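Local coordinates for ubiquitin domain-containing protein DSK2,putative (Plasmodium falciparum, PDB 6JL3) that probably acts as a shuttle factor that carries ubiquitinated proteins to the proteasome, using this ubiquitin-like domain to engage proteasomal receptors, at residues A[45-50]-A[71-76]; A[23-28]-A[58-63]. All coordinates share one frame; numbering follows the deposited sequence.

Contact 1: A[45-50]-A[71-76]; sequences QRIIFK and MHLVRS
Four backbone hydrogen bonds tie strand 45-49 to strand 70-75, which run antiparallel. Arg-46 and Val-74 form one hydrogen-bonded pair, and Ile-48 and His-72 form the next. All four donors lie in the plane of the carbonyl they meet. The shortest bond runs from Ile-48 N to His-72 O, at 2.8 Å and nearly straight (176°). A water spans the same end of the ladder. It donates to Ile-48 O and also bonds His-72 ND1.

The side-chain packing falls on both faces of the sheet. On the buried face, Leu-73 has CG anti to its backbone N (chi1 -179°). This brings Leu-73 CD1 to 3.8 Å from Ile-47 CG1. The amide oxygen of Gln-45, OE1, lies against the same Leu-73 CD1 methyl at 3.7 Å. The amide end of Gln-45 is held by NE2, which bonds Ile-40 O and Lys-31 O. Met-71 extends beyond CG, and its SD lies 3.6 Å from Ile-47 CG2. These are strands of the beta-grasp fold of the ubiquitin family, and Ile-47 and Gln-45 pack against helix 27-35. The other face carries Ile-48 and Val-74, whose CG1 and CG2 respectively are 4.2 Å apart. In ubiquitin the matching face of the sheet is the hydrophobic recognition patch, so a similar role is likely here.

Met-71 also makes a Met-aromatic contact with Phe-49. Met-71 CE sits over the centre of the Phe-49 ring, 4.0 Å from its centroid, while SD stands oblique. Lys-50 CG covers the opposite ring face.

At the far end Arg-46 bends at chi2 (-66°) and folds back on its own strand. NH1 donates to Gln-45 O, in the guanidinium plane but above that carbonyl's plane, and also bonds Glu-43 O. Ser-76 CB rests over one guanidinium face, offset toward the rim, 3.5 Å from Arg-46 NH2.

Contact 2: A[23-28]-A[58-63]; sequences PDITVL and ESLTLY
Leu-60 carries the apolar half of this contact. Leu-60 CB lies 3.3 Å from Pro-23 O, so the side chain starts against the backbone of the loop before helix 27-35. CG is anti to the carbonyl carbon (chi1 -63°) and sits close to Ile-25 O. There the two methyls part. Leu-60 CD1 meets Ile-25 CG1 at 3.7 Å, and the two side chains lie side by side, pointing the same way. Leu-60 CD2 meets Val-27 CG2 at 3.8 Å, where the side chains cross at about a right angle. Val-27 CG2 also touches Tyr-63 CE2, approaching the ring obliquely.

Two backbone hydrogen bonds flank this packing. Leu-60 N donates to Ile-25 O at 2.9 Å, and Val-27 N donates to Glu-58 O at the same length. Both run nearly along the C=O axis. They form a single bridge that brings Thr-26 CA and Ser-59 CA to 4.1 Å. Thr-26 CA also makes a bent CA-H...O contact with Glu-58 O.

Thr-26 is the N-cap of the helix, with OG1 bonded to Asp-29 N. Val-27 N, in the first turn, has no acceptor within the helix and takes Glu-58 O instead. Ser-59 OG is 3.1 Å from Asp-24 O. Ser-59 OG is hydrogen-bonded to Thr-61 OG1 at 2.8 Å, and either hydroxyl could donate. Thr-61 CG2 lies against Pro-23 O.

The 3-10 turn 60-63 follows directly, with Leu-62 N bonded to Ser-59 O and Tyr-63 N to Leu-60 O. Tyr-63 OH bonds Lys-55 N, just past strand 52-53. The contact thus joins the start of helix 27-35 to the long loop between strands 52-53 and 70-75. Inward, Leu-60 packs on Leu-30 of that helix and on Val-65 of the loop.

Overall arrangement
Contacts 1 and 2 belong to one ubiquitin-like domain, and their centres are 14 Å apart. Their segments alternate along the chain: helix 27-35 begins in 23-28 and is followed by strand 45-49, while the loop segment 58-63 lies between the two strands of contact 1. The contacts meet at the end of strand 45-49. Lys-50 NZ is 2.8 Å from Tyr-63 O, a probable hydrogen bond, and Phe-49 CE2 packs 3.6 Å from the same Tyr-63 O. Contact 1 pairs two neighbouring strands of the sheet, whereas contact 2 fastens the helix start to the loop that leads on to strand 70-75. Leu-30 of the helix is shared, touching Ile-47 as well as Ile-25 and Leu-60.

Contact 1: A[45-50]-A[71-76]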
ATOM      1  N   GLN A  45      -5.825  -1.132   8.605  1.00 11.36           N
ATOM      2  CA  GLN A  45      -5.603  -0.614   7.269  1.00 10.45           C
ATOM      3  C   GLN A  45      -6.343  -1.417   6.217  1.00 10.85           C
ATOM      4  O   GLN A  45      -6.363  -2.655   6.250  1.00 12.04           O
ATOM      5  CB  GLN A  45      -4.128  -0.700   6.916  1.00 10.34           C
ATOM      6  CG  GLN A  45      -3.230   0.224   7.661  1.00 10.57           C
ATOM      7  CD  GLN A  45      -1.788   0.069   7.245  1.00 10.92           C
ATOM      8  OE1 GLN A  45      -1.486  -0.350   6.123  1.00 11.42           O
ATOM      9  NE2 GLN A  45      -0.877   0.391   8.151  1.00 12.46           N
ATOM     10  N   ARG A  46      -6.887  -0.706   5.234  1.00  9.83           N
ATOM     11  CA  ARG A  46      -7.379  -1.324   4.006  1.00 10.07           C
ATOM     12  C   ARG A  46      -6.704  -0.602   2.848  1.00 10.09           C
ATOM     13  O   ARG A  46      -6.822   0.629   2.725  1.00 10.51           O
ATOM     14  CB  ARG A  46      -8.906  -1.212   3.913  1.00 11.20           C
ATOM     15  CG  ARG A  46      -9.649  -1.828   5.097  1.00 13.23           C
ATOM     16  CD  ARG A  46      -9.470  -3.344   5.175  1.00 15.48           C
ATOM     17  NE  ARG A  46     -10.203  -3.927   6.298  1.00 16.14           N
ATOM     18  CZ  ARG A  46      -9.687  -4.156   7.499  1.00 19.25           C
ATOM     19  NH1 ARG A  46      -8.421  -3.860   7.756  1.00 19.75           N
ATOM     20  NH2 ARG A  46     -10.439  -4.690   8.451  1.00 22.50           N
ATOM     21  N   ILE A  47      -5.948  -1.347   2.039  1.00  9.14           N
ATOM     22  CA  ILE A  47      -5.283  -0.795   0.865  1.00  9.05           C
ATOM     23  C   ILE A  47      -6.172  -1.032  -0.348  1.00  9.23           C
ATOM     24  O   ILE A  47      -6.538  -2.181  -0.653  1.00  9.66           O
ATOM     25  CB  ILE A  47      -3.877  -1.382   0.675  1.00  9.51           C
ATOM     26  CG1 ILE A  47      -2.995  -1.042   1.879  1.00 11.89           C
ATOM     27  CG2 ILE A  47      -3.280  -0.858  -0.629  1.00 10.66           C
ATOM     28  CD1 ILE A  47      -1.586  -1.606   1.814  1.00 12.68           C
ATOM     29  N   ILE A  48      -6.525   0.058  -1.033  1.00  8.91           N
ATOM     30  CA  ILE A  48      -7.457   0.043  -2.155  1.00  9.08           C
ATOM     31  C   ILE A  48      -6.667   0.334  -3.424  1.00  8.82           C
ATOM     32  O   ILE A  48      -5.981   1.356  -3.515  1.00  9.29           O
ATOM     33  CB  ILE A  48      -8.575   1.091  -1.979  1.00 10.84           C
ATOM     34  CG1 ILE A  48      -9.165   1.047  -0.562  1.00 12.77           C
ATOM     35  CG2 ILE A  48      -9.603   0.938  -3.108  1.00 12.23           C
ATOM     36  CD1 ILE A  48      -9.752  -0.253  -0.139  1.00 14.64           C
ATOM     37  N   PHE A  49      -6.790  -0.550  -4.408  1.00  9.35           N
ATOM     38  CA  PHE A  49      -6.034  -0.453  -5.654  1.00  9.24           C
ATOM     39  C   PHE A  49      -6.791  -1.238  -6.711  1.00  9.47           C
ATOM     40  O   PHE A  49      -7.275  -2.345  -6.437  1.00  9.55           O
ATOM     41  CB  PHE A  49      -4.633  -1.032  -5.442  1.00 10.13           C
ATOM     42  CG  PHE A  49      -3.746  -1.008  -6.661  1.00 10.00           C
ATOM     43  CD1 PHE A  49      -3.349   0.188  -7.249  1.00 11.26           C
ATOM     44  CD2 PHE A  49      -3.255  -2.191  -7.188  1.00 11.01           C
ATOM     45  CE1 PHE A  49      -2.510   0.187  -8.356  1.00 11.99           C
ATOM     46  CE2 PHE A  49      -2.416  -2.198  -8.282  1.00 13.95           C
ATOM     47  CZ  PHE A  49      -2.046  -1.008  -8.868  1.00 13.14           C
ATOM     48  N   LYS A  50      -6.940  -0.643  -7.893  1.00 10.22           N
ATOM     49  CA  LYS A  50      -7.643  -1.297  -9.003  1.00 10.57           C
ATOM     50  C   LYS A  50      -9.030  -1.786  -8.587  1.00 11.47           C
ATOM     51  O   LYS A  50      -9.487  -2.866  -8.984  1.00 12.81           O
ATOM     52  CB  LYS A  50      -6.800  -2.418  -9.618  1.00 11.96           C
ATOM     53  CG  LYS A  50      -5.574  -1.892 -10.344  1.00 12.51           C
ATOM     54  CD  LYS A  50      -4.807  -3.018 -11.013  1.00 14.05           C
ATOM     55  CE  LYS A  50      -3.690  -2.495 -11.900  1.00 16.96           C
ATOM     56  NZ  LYS A  50      -2.938  -3.622 -12.531  1.00 18.92           N
ATOM     57  N   MET A  71      -2.068   4.288  -4.686  1.00  9.33           N
ATOM     58  CA  MET A  71      -3.069   3.505  -3.987  1.00  9.47           C
ATOM     59  C   MET A  71      -3.720   4.390  -2.935  1.00  9.44           C
ATOM     60  O   MET A  71      -3.186   5.435  -2.553  1.00 10.57           O
ATOM     61  CB  MET A  71      -2.426   2.303  -3.295  1.00 10.77           C
ATOM     62  CG  MET A  71      -1.625   1.418  -4.230  1.00 11.04           C
ATOM     63  SD  MET A  71      -1.128  -0.119  -3.441  1.00 12.36           S
ATOM     64  CE  MET A  71      -0.238  -0.927  -4.765  1.00 12.78           C
ATOM     65  N   HIS A  72      -4.886   3.971  -2.464  1.00  8.79           N
ATOM     66  CA  HIS A  72      -5.531   4.636  -1.348  1.00  9.08           C
ATOM     67  C   HIS A  72      -5.406   3.779  -0.104  1.00  9.20           C
ATOM     68  O   HIS A  72      -5.462   2.549  -0.168  1.00 10.74           O
ATOM     69  CB  HIS A  72      -6.999   4.929  -1.629  1.00 11.30           C
ATOM     70  CG  HIS A  72      -7.204   6.026  -2.612  1.00 12.91           C
ATOM     71  ND1 HIS A  72      -7.015   5.854  -3.966  1.00 14.89           N
ATOM     72  CD2 HIS A  72      -7.568   7.319  -2.445  1.00 15.90           C
ATOM     73  CE1 HIS A  72      -7.267   6.988  -4.592  1.00 19.18           C
ATOM     74  NE2 HIS A  72      -7.604   7.895  -3.692  1.00 19.81           N
ATOM     75  N   LEU A  73      -5.234   4.437   1.024  1.00  9.19           N
ATOM     76  CA  LEU A  73      -5.194   3.791   2.328  1.00  9.32           C
ATOM     77  C   LEU A  73      -6.319   4.369   3.172  1.00  9.47           C
ATOM     78  O   LEU A  73      -6.379   5.588   3.391  1.00 10.70           O
ATOM     79  CB  LEU A  73      -3.836   4.029   2.983  1.00 10.94           C
ATOM     80  CG  LEU A  73      -3.638   3.393   4.349  1.00 11.67           C
ATOM     81  CD1 LEU A  73      -3.715   1.887   4.269  1.00 16.06           C
ATOM     82  CD2 LEU A  73      -2.299   3.847   4.904  1.00 14.32           C
ATOM     83  N   VAL A  74      -7.220   3.500   3.620  1.00  9.98           N
ATOM     84  CA  VAL A  74      -8.354   3.889   4.441  1.00 10.83           C
ATOM     85  C   VAL A  74      -8.382   3.010   5.687  1.00 11.53           C
ATOM     86  O   VAL A  74      -7.698   1.986   5.773  1.00 12.27           O
ATOM     87  CB  VAL A  74      -9.697   3.827   3.674  1.00 11.70           C
ATOM     88  CG1 VAL A  74      -9.628   4.697   2.421  1.00 12.39           C
ATOM     89  CG2 VAL A  74     -10.079   2.401   3.327  1.00 12.39           C
ATOM     90  N   ARG A  75      -9.167   3.444   6.665  1.00 13.33           N
ATOM     91  CA  ARG A  75      -9.357   2.701   7.896  1.00 15.39           C
ATOM     92  C   ARG A  75     -10.566   1.787   7.780  1.00 19.21           C
ATOM     93  O   ARG A  75     -11.573   2.138   7.158  1.00 26.44           O
ATOM     94  CB  ARG A  75      -9.631   3.656   9.050  1.00 21.40           C
ATOM     95  CG  ARG A  75      -8.447   4.376   9.625  1.00 27.62           C
ATOM     96  CD  ARG A  75      -8.869   5.120  10.893  1.00 30.67           C
ATOM     97  NE  ARG A  75      -7.772   5.946  11.378  1.00 32.36           N
ATOM     98  CZ  ARG A  75      -6.878   5.555  12.278  1.00 34.10           C
ATOM     99  NH1 ARG A  75      -6.954   4.350  12.828  1.00 31.63           N
ATOM    100  NH2 ARG A  75      -5.905   6.380  12.633  1.00 36.00           N
ATOM    101  N   SER A  76     -10.465   0.616   8.403  1.00 19.96           N
ATOM    102  CA  SER A  76     -11.601  -0.286   8.539  1.00 25.83           C
ATOM    103  C   SER A  76     -12.778   0.502   9.082  1.00 26.13           C
ATOM    104  O   SER A  76     -12.675   1.106  10.150  1.00 27.23           O
ATOM    105  CB  SER A  76     -11.266  -1.417   9.503  1.00 28.40           C
ATOM    106  OG  SER A  76     -10.740  -0.905  10.711  1.00 31.31           O
TER
HETATM  107  O   HOH W   1      -7.057   3.193  -5.290  1.00 20.72           O

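Contact 2: A[23-28]-A[58-63]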
ATOM      1  N   PRO A  23       8.820  -4.796  -5.833  1.00 16.97           N
ATOM      2  CA  PRO A  23       7.468  -5.047  -6.365  1.00 19.99           C
ATOM      3  C   PRO A  23       6.855  -6.371  -5.946  1.00 20.78           C
ATOM      4  O   PRO A  23       5.642  -6.539  -6.125  1.00 23.65           O
ATOM      5  CB  PRO A  23       7.656  -4.969  -7.888  1.00 22.76           C
ATOM      6  CG  PRO A  23       9.112  -5.135  -8.118  1.00 22.01           C
ATOM      7  CD  PRO A  23       9.809  -4.581  -6.904  1.00 20.72           C
ATOM      8  N   ASP A  24       7.629  -7.303  -5.388  1.00 19.88           N
ATOM      9  CA  ASP A  24       7.104  -8.616  -5.032  1.00 21.02           C
ATOM     10  C   ASP A  24       6.867  -8.798  -3.534  1.00 20.80           C
ATOM     11  O   ASP A  24       6.586  -9.919  -3.100  1.00 21.63           O
ATOM     12  CB  ASP A  24       7.997  -9.732  -5.582  1.00 24.99           C
ATOM     13  CG  ASP A  24       9.450  -9.594  -5.169  1.00 29.95           C
ATOM     14  OD1 ASP A  24       9.833  -8.553  -4.593  0.87 31.12           O
ATOM     15  OD2 ASP A  24      10.215 -10.545  -5.437  1.00 33.43           O
ATOM     16  N   ILE A  25       6.955  -7.734  -2.733  1.00 15.96           N
ATOM     17  CA  ILE A  25       6.568  -7.862  -1.330  1.00 14.01           C
ATOM     18  C   ILE A  25       5.074  -8.194  -1.256  1.00 12.57           C
ATOM     19  O   ILE A  25       4.320  -8.021  -2.218  1.00 14.25           O
ATOM     20  CB  ILE A  25       6.907  -6.606  -0.509  1.00 12.81           C
ATOM     21  CG1 ILE A  25       6.082  -5.409  -0.982  1.00 12.45           C
ATOM     22  CG2 ILE A  25       8.413  -6.320  -0.560  1.00 14.63           C
ATOM     23  CD1 ILE A  25       6.224  -4.189  -0.077  1.00 12.69           C
ATOM     24  N   THR A  26       4.643  -8.671  -0.093  1.00 11.86           N
ATOM     25  CA  THR A  26       3.227  -8.968   0.068  1.00 11.83           C
ATOM     26  C   THR A  26       2.459  -7.711   0.476  1.00 10.89           C
ATOM     27  O   THR A  26       3.032  -6.702   0.912  1.00 10.94           O
ATOM     28  CB  THR A  26       3.004 -10.029   1.140  1.00 13.11           C
ATOM     29  OG1 THR A  26       3.444  -9.499   2.401  1.00 14.01           O
ATOM     30  CG2 THR A  26       3.740 -11.309   0.792  1.00 14.40           C
ATOM     31  N   VAL A  27       1.131  -7.798   0.370  1.00 10.62           N
ATOM     32  CA  VAL A  27       0.258  -6.735   0.863  1.00 11.04           C
ATOM     33  C   VAL A  27       0.497  -6.476   2.348  1.00 11.28           C
ATOM     34  O   VAL A  27       0.542  -5.321   2.792  1.00 10.80           O
ATOM     35  CB  VAL A  27      -1.207  -7.096   0.562  1.00 11.26           C
ATOM     36  CG1 VAL A  27      -2.166  -6.132   1.238  1.00 11.66           C
ATOM     37  CG2 VAL A  27      -1.421  -7.131  -0.944  1.00 11.43           C
ATOM     38  N   LEU A  28       0.657  -7.537   3.138  1.00 11.16           N
ATOM     39  CA  LEU A  28       0.948  -7.358   4.558  1.00 11.86           C
ATOM     40  C   LEU A  28       2.273  -6.621   4.762  1.00 11.72           C
ATOM     41  O   LEU A  28       2.365  -5.719   5.607  1.00 11.89           O
ATOM     42  CB  LEU A  28       0.949  -8.706   5.276  1.00 13.81           C
ATOM     43  CG  LEU A  28       1.162  -8.621   6.791  1.00 15.64           C
ATOM     44  CD1 LEU A  28       0.097  -7.765   7.472  1.00 17.57           C
ATOM     45  CD2 LEU A  28       1.213 -10.019   7.421  1.00 17.85           C
ATOM     46  N   GLU A  58      -0.925 -11.885  -0.363  1.00 12.25           N
ATOM     47  CA  GLU A  58      -0.589 -11.918  -1.774  1.00 12.41           C
ATOM     48  C   GLU A  58       0.548 -10.971  -2.117  1.00 12.08           C
ATOM     49  O   GLU A  58       0.652  -9.860  -1.572  1.00 13.54           O
ATOM     50  CB  GLU A  58      -1.812 -11.563  -2.618  1.00 12.46           C
ATOM     51  CG  GLU A  58      -3.028 -12.483  -2.434  1.00 13.99           C
ATOM     52  CD  GLU A  58      -2.813 -13.953  -2.846  1.00 15.73           C
ATOM     53  OE1 GLU A  58      -1.676 -14.465  -2.830  0.67 15.03           O
ATOM     54  OE2 GLU A  58      -3.821 -14.609  -3.172  0.54 14.69           O
ATOM     55  N   SER A  59       1.409 -11.415  -3.030  0.58 12.22           N
ATOM     56  CA  SER A  59       2.447 -10.560  -3.586  0.58 12.25           C
ATOM     57  C   SER A  59       1.824  -9.464  -4.441  0.58 11.26           C
ATOM     58  O   SER A  59       0.865  -9.706  -5.181  0.58 12.17           O
ATOM     59  CB  SER A  59       3.375 -11.395  -4.464  0.58 13.57           C
ATOM     60  OG  SER A  59       4.339 -10.581  -5.110  0.58 15.11           O
ATOM     61  N   LEU A  60       2.397  -8.256  -4.359  1.00 11.94           N
ATOM     62  CA  LEU A  60       1.873  -7.139  -5.137  1.00 11.52           C
ATOM     63  C   LEU A  60       1.946  -7.402  -6.634  1.00 11.53           C
ATOM     64  O   LEU A  60       1.160  -6.830  -7.397  1.00 12.30           O
ATOM     65  CB  LEU A  60       2.649  -5.864  -4.810  1.00 12.46           C
ATOM     66  CG  LEU A  60       2.571  -5.354  -3.373  1.00 13.91           C
ATOM     67  CD1 LEU A  60       3.404  -4.081  -3.245  1.00 14.62           C
ATOM     68  CD2 LEU A  60       1.142  -5.115  -2.935  1.00 15.77           C
ATOM     69  N   THR A  61       2.889  -8.236  -7.074  1.00 12.55           N
ATOM     70  CA  THR A  61       2.980  -8.558  -8.497  1.00 12.99           C
ATOM     71  C   THR A  61       1.690  -9.174  -9.020  1.00 11.14           C
ATOM     72  O   THR A  61       1.358  -8.991 -10.191  1.00 11.71           O
ATOM     73  CB  THR A  61       4.171  -9.478  -8.756  1.00 16.58           C
ATOM     74  OG1 THR A  61       4.099 -10.622  -7.899  1.00 22.30           O
ATOM     75  CG2 THR A  61       5.469  -8.733  -8.511  1.00 19.89           C
ATOM     76  N   LEU A  62       0.939  -9.882  -8.172  1.00 10.52           N
ATOM     77  CA  LEU A  62      -0.315 -10.471  -8.624  1.00 10.29           C
ATOM     78  C   LEU A  62      -1.284  -9.411  -9.123  1.00  9.67           C
ATOM     79  O   LEU A  62      -2.135  -9.692  -9.976  1.00 10.91           O
ATOM     80  CB  LEU A  62      -0.963 -11.244  -7.482  1.00 11.43           C
ATOM     81  CG  LEU A  62      -0.236 -12.522  -7.091  1.00 12.86           C
ATOM     82  CD1 LEU A  62      -0.800 -13.118  -5.829  1.00 14.95           C
ATOM     83  CD2 LEU A  62      -0.331 -13.525  -8.227  1.00 14.23           C
ATOM     84  N   TYR A  63      -1.182  -8.199  -8.591  1.00  9.69           N
ATOM     85  CA  TYR A  63      -2.075  -7.106  -8.934  1.00 10.80           C
ATOM     86  C   TYR A  63      -1.487  -6.170  -9.983  1.00 11.01           C
ATOM     87  O   TYR A  63      -2.113  -5.154 -10.315  1.00 12.91           O
ATOM     88  CB  TYR A  63      -2.389  -6.325  -7.666  1.00 10.91           C
ATOM     89  CG  TYR A  63      -3.130  -7.113  -6.617  1.00 11.30           C
ATOM     90  CD1 TYR A  63      -4.469  -7.439  -6.790  1.00 12.80           C
ATOM     91  CD2 TYR A  63      -2.510  -7.490  -5.432  1.00 12.58           C
ATOM     92  CE1 TYR A  63      -5.166  -8.120  -5.813  1.00 14.44           C
ATOM     93  CE2 TYR A  63      -3.205  -8.173  -4.450  1.00 13.76           C
ATOM     94  CZ  TYR A  63      -4.532  -8.486  -4.652  1.00 14.07           C
ATOM     95  OH  TYR A  63      -5.240  -9.162  -3.677  1.00 15.85           O
TER